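Nucleoside-diphosphate-sugar epimerase (Pseudomonas aeruginosa, PDB 2X4G) epimerises sugars carried on nucleoside diphosphates and belongs to the NAD-dependent epimerase/dehydratase family. Local coordinates at the interface of chains A and B. Coordinates in Å, arbitrary orientation; residue numbers count along the deposited sequence, not the author numbering. Chains: chain A/B, Nucleoside-diphosphate-sugar epimerase.

Contact 1: the interface of chains A and B. Residues chain A 207-208, 266-267, 271; chain B 270-271, 274.
With OG1 turned opposite the backbone N (chi1 -173°), CG2 of A:Thr207 falls between that N and the carbonyl carbon and points at helix 269-280 of chain B, 3.3 Å from CB of B:Ala274. At A:His208 the first torsion (chi1 -63°) sets CG anti to the carbonyl carbon and carries the imidazole over the same helix. Its edge meets B:Ala274 in the ring plane, with CD2 of A:His208 3.5 Å from CB of B:Ala274. B:Met271 covers one face: its CG stands 4.1 Å above the ring plane, over the centre, and the two side chains cross at about a right angle. The methionine chain, bent at chi2, runs on past A:Met267 in the opposite direction, and CG of B:Met271 comes 3.6 Å from CG of A:Met267. Its terminal methyl CE reaches strand 265-267, lying 3.4 Å from the carbonyl O of A:Pro266. On another side, SD of B:Met271 is 4.2 Å from SD of A:Met271. B:Met271 accordingly loses 72 Å² of surface, more than any other residue of the patch. This packing sets the chain B helix against loop residue A:Thr207 and strands 208-210 and 265-267 of chain A, joining the copies in the deposited assembly and perhaps in a biological dimer.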
# COMPACT_ATOMS: atom_id res chain seq x y z
N THR A 207 -6.91 16.53 -6.25
CA THR A 207 -6.44 17.53 -7.17
C THR A 207 -6.36 16.98 -8.59
O THR A 207 -6.30 17.76 -9.54
CB THR A 207 -5.09 18.09 -6.70
OG1 THR A 207 -4.73 19.18 -7.54
CG2 THR A 207 -3.98 17.03 -6.72
N HIS A 208 -6.38 15.66 -8.75
CA HIS A 208 -6.33 15.02 -10.08
C HIS A 208 -7.22 13.78 -10.13
O HIS A 208 -7.59 13.23 -9.08
CB HIS A 208 -4.89 14.59 -10.43
CG HIS A 208 -3.91 15.72 -10.53
ND1 HIS A 208 -3.71 16.43 -11.69
CD2 HIS A 208 -3.04 16.23 -9.62
CE1 HIS A 208 -2.78 17.35 -11.49
NE2 HIS A 208 -2.36 17.25 -10.24
N PRO A 266 -6.53 15.94 -15.46
CA PRO A 266 -6.33 14.55 -15.81
C PRO A 266 -4.95 14.10 -15.45
O PRO A 266 -4.01 14.89 -15.46
CB PRO A 266 -6.49 14.52 -17.34
CG PRO A 266 -6.72 15.90 -17.77
CD PRO A 266 -6.44 16.82 -16.63
N MET A 267 -4.83 12.83 -15.12
CA MET A 267 -3.56 12.26 -14.82
C MET A 267 -3.43 11.00 -15.64
O MET A 267 -4.33 10.16 -15.64
CB MET A 267 -3.48 11.95 -13.35
CG MET A 267 -2.08 11.67 -12.88
SD MET A 267 -2.12 11.16 -11.17
CE MET A 267 -2.96 9.59 -11.36
N MET A 271 1.40 7.47 -15.81
CA MET A 271 1.90 8.21 -14.66
C MET A 271 1.41 7.61 -13.37
O MET A 271 1.97 7.87 -12.32
CB MET A 271 1.48 9.67 -14.75
CG MET A 271 2.54 10.66 -14.29
SD MET A 271 2.45 12.20 -15.25
CE MET A 271 4.08 12.93 -15.03
N ALA B 270 2.63 17.17 -6.35
CA ALA B 270 1.18 17.19 -6.19
C ALA B 270 0.52 15.98 -6.87
O ALA B 270 -0.47 15.43 -6.36
CB ALA B 270 0.62 18.49 -6.76
N MET B 271 1.07 15.57 -8.01
CA MET B 271 0.53 14.45 -8.77
C MET B 271 0.82 13.13 -8.09
O MET B 271 0.18 12.14 -8.38
CB MET B 271 1.11 14.43 -10.18
CG MET B 271 0.11 14.04 -11.26
SD MET B 271 0.46 14.93 -12.81
CE MET B 271 -1.10 14.85 -13.70
N ALA B 274 -1.85 13.20 -5.18
CA ALA B 274 -3.14 12.98 -5.83
C ALA B 274 -3.40 11.50 -6.16
O ALA B 274 -4.56 11.11 -6.28
CB ALA B 274 -3.26 13.84 -7.08

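Contact 2: the interface of chains A and B. Residues chain A 270-271, 274, 278; chain B 207-208, 267.
This is a predominantly apolar helix-to-strand interface between two copies of the epimerase, related by a two-fold axis; it joins the subunits of the deposited assembly, although the structure alone does not establish that this dimer exists in solution. Helix 269-280 of chain A presents A:Ala270, A:Met271, A:Ala274 and A:Leu278, residues three or four positions apart or adjacent, to B:Thr207 and to strands 208-210 and 265-267 of chain B. A:Ala274 packs by its CB, 3.3 Å from CG2 of B:Thr207, and the same CB sits at the edge of the B:His208 imidazole, in its plane. That ring is turned by a chi2 of -87°, which gives one face to A:Met271. Two parts of the methionine serve it: CG stands over the ring centre, and the terminal CE lies 3.7 Å from CE1 of B:His208. CE also reaches B:Met267, 3.4 Å from its CG, as the two methionine chains pass in opposite directions. B:Met267 SD in turn lies 3.7 Å from the backbone O of A:Met271, beside the helix. B:His208 loses 59 Å² to chain A, the largest share in the patch, consistent with its contacts on both face and edge. One turn beyond A:Ala274, a methyl of A:Leu278 extends the contact to the strand backbone, with its CD1 3.3 Å from the carbonyl O of B:His208.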
# COMPACT_ATOMS: atom_id res chain seq x y z
N ALA A 270 -0.15 5.91 -17.52
CA ALA A 270 1.26 5.61 -17.38
C ALA A 270 1.87 6.26 -16.14
O ALA A 270 2.73 5.67 -15.47
CB ALA A 270 2.02 6.06 -18.63
N MET A 271 1.40 7.47 -15.81
CA MET A 271 1.90 8.21 -14.66
C MET A 271 1.41 7.61 -13.37
O MET A 271 1.97 7.87 -12.32
CB MET A 271 1.48 9.67 -14.75
CG MET A 271 2.54 10.66 -14.29
SD MET A 271 2.45 12.20 -15.25
CE MET A 271 4.08 12.93 -15.03
N ALA A 274 3.75 4.44 -13.06
CA ALA A 274 5.07 4.96 -12.73
C ALA A 274 5.21 5.32 -11.24
O ALA A 274 6.32 5.34 -10.73
CB ALA A 274 5.41 6.16 -13.60
N LEU A 278 7.61 3.41 -8.53
CA LEU A 278 8.43 4.10 -7.53
C LEU A 278 8.17 3.52 -6.13
O LEU A 278 9.08 3.44 -5.31
CB LEU A 278 8.17 5.61 -7.55
CG LEU A 278 8.99 6.44 -8.53
CD1 LEU A 278 8.93 5.90 -9.95
CD2 LEU A 278 8.55 7.90 -8.49
N THR B 207 9.21 4.85 -15.86
CA THR B 207 8.94 5.78 -16.93
C THR B 207 8.96 7.22 -16.44
O THR B 207 9.08 8.14 -17.24
CB THR B 207 7.62 5.43 -17.62
OG1 THR B 207 7.46 6.25 -18.77
CG2 THR B 207 6.41 5.60 -16.68
N HIS B 208 8.86 7.43 -15.13
CA HIS B 208 8.88 8.78 -14.54
C HIS B 208 9.65 8.78 -13.21
O HIS B 208 9.84 7.73 -12.60
CB HIS B 208 7.45 9.29 -14.27
CG HIS B 208 6.61 9.45 -15.50
ND1 HIS B 208 6.61 10.60 -16.26
CD2 HIS B 208 5.71 8.62 -16.08
CE1 HIS B 208 5.77 10.46 -17.27
NE2 HIS B 208 5.21 9.26 -17.18
N MET B 267 7.71 14.03 -12.66
CA MET B 267 6.37 13.89 -12.22
C MET B 267 6.20 14.76 -11.00
O MET B 267 7.00 14.70 -10.08
CB MET B 267 6.10 12.44 -11.88
CG MET B 267 4.64 12.13 -11.74
SD MET B 267 4.44 10.45 -11.17
CE MET B 267 5.13 10.61 -9.53

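Contact 3: the interface of chains A and B. Residues chain A 267, 271-272, 275, 278; chain B 267, 271-272, 275.
A:Leu275 and B:Leu275 cross obliquely at the middle of the interface, each helix 269-280 offering its leucine to the other. Both have an extended second torsion (chi2 174°), which pushes CD1 forward across the boundary. The crossing is clear, but the two CD1 methyls are modelled too near one another and their exact placement is doubtful; in the model CB of A:Leu275 is 3.5 Å from CD1 of B:Leu275. CD1 of A:Leu275 also lies over the backbone of the opposite helix, 3.6 Å from CA of B:Ala272, a small residue that may make room for it. The CD2 branch of A:Leu275 also looks towards this alanine, 4.1 Å from CB of B:Ala272, while its other side meets B:Met267. Each leucine is flanked by the other subunit's Met267, whose chain bends at chi3 (67°) and curls its end towards the isobutyl group. The sulfur gives the sounder evidence of this contact, since SD of B:Met267 is 3.6 Å from CG of A:Leu275, whereas the methyl CE is modelled implausibly close to CD2. B:Leu275 meets A:Met267 in the same way. Near equality of the hidden surfaces, 57 Å² for A:Leu275 and 56 Å² for B:Leu275, agrees with the two-fold relation. The result is a shared aliphatic and thioether core that probably sets the register of the two helices in the deposited assembly, and perhaps in a biological dimer.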
# COMPACT_ATOMS: atom_id res chain seq x y z
N MET A 267 -4.83 12.83 -15.12
CA MET A 267 -3.56 12.26 -14.82
C MET A 267 -3.43 11.00 -15.64
O MET A 267 -4.33 10.16 -15.64
CB MET A 267 -3.48 11.95 -13.35
CG MET A 267 -2.08 11.67 -12.88
SD MET A 267 -2.12 11.16 -11.17
CE MET A 267 -2.96 9.59 -11.36
N MET A 271 1.40 7.47 -15.81
CA MET A 271 1.90 8.21 -14.66
C MET A 271 1.41 7.61 -13.37
O MET A 271 1.97 7.87 -12.32
CB MET A 271 1.48 9.67 -14.75
CG MET A 271 2.54 10.66 -14.29
SD MET A 271 2.45 12.20 -15.25
CE MET A 271 4.08 12.93 -15.03
N ALA A 272 0.34 6.82 -13.44
CA ALA A 272 -0.19 6.07 -12.30
C ALA A 272 0.65 4.84 -12.02
O ALA A 272 1.00 4.57 -10.87
CB ALA A 272 -1.63 5.68 -12.55
N LEU A 275 4.09 5.60 -10.56
CA LEU A 275 4.10 5.79 -9.11
C LEU A 275 4.05 4.46 -8.39
O LEU A 275 4.77 4.25 -7.42
CB LEU A 275 2.92 6.66 -8.65
CG LEU A 275 3.22 8.16 -8.68
CD1 LEU A 275 2.01 9.00 -8.37
CD2 LEU A 275 4.33 8.50 -7.70
N LEU A 278 7.61 3.41 -8.53
CA LEU A 278 8.43 4.10 -7.53
C LEU A 278 8.17 3.52 -6.13
O LEU A 278 9.08 3.44 -5.31
CB LEU A 278 8.17 5.61 -7.55
CG LEU A 278 8.99 6.44 -8.53
CD1 LEU A 278 8.93 5.90 -9.95
CD2 LEU A 278 8.55 7.90 -8.49
N MET B 267 7.71 14.03 -12.66
CA MET B 267 6.37 13.89 -12.22
C MET B 267 6.20 14.76 -11.00
O MET B 267 7.00 14.70 -10.08
CB MET B 267 6.10 12.44 -11.88
CG MET B 267 4.64 12.13 -11.74
SD MET B 267 4.44 10.45 -11.17
CE MET B 267 5.13 10.61 -9.53
N MET B 271 1.07 15.57 -8.01
CA MET B 271 0.53 14.45 -8.77
C MET B 271 0.82 13.13 -8.09
O MET B 271 0.18 12.14 -8.38
CB MET B 271 1.11 14.43 -10.18
CG MET B 271 0.11 14.04 -11.26
SD MET B 271 0.46 14.93 -12.81
CE MET B 271 -1.10 14.85 -13.70
N ALA B 272 1.80 13.13 -7.19
CA ALA B 272 2.12 11.97 -6.36
C ALA B 272 1.14 11.82 -5.21
O ALA B 272 0.64 10.73 -4.95
CB ALA B 272 3.54 12.08 -5.82
N LEU B 275 -2.34 10.70 -6.30
CA LEU B 275 -2.48 9.25 -6.45
C LEU B 275 -2.65 8.59 -5.10
O LEU B 275 -3.48 7.70 -4.94
CB LEU B 275 -1.28 8.64 -7.18
CG LEU B 275 -1.41 8.65 -8.70
CD1 LEU B 275 -0.17 8.18 -9.40
CD2 LEU B 275 -2.59 7.77 -9.13

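Contact 1 and contact 2 are largely two-fold counterparts with the chains exchanged, their C-alpha centres about 11 Å apart. Contact 3 joins them, its centre about 6 Å from each. A:Met271 takes part in all three; contact 3 also shares A:Met267 and B:Met271 with contact 1, and A:Leu278 and B:Met267 with contact 2. Helix 269-280 and strand 265-267 of both chains form a largely apolar patch, with Thr207 and the start of strand 208-210 at the flanks. The shared residues make the three contacts parts of one surface, which may help fix the relative placement of the subunits.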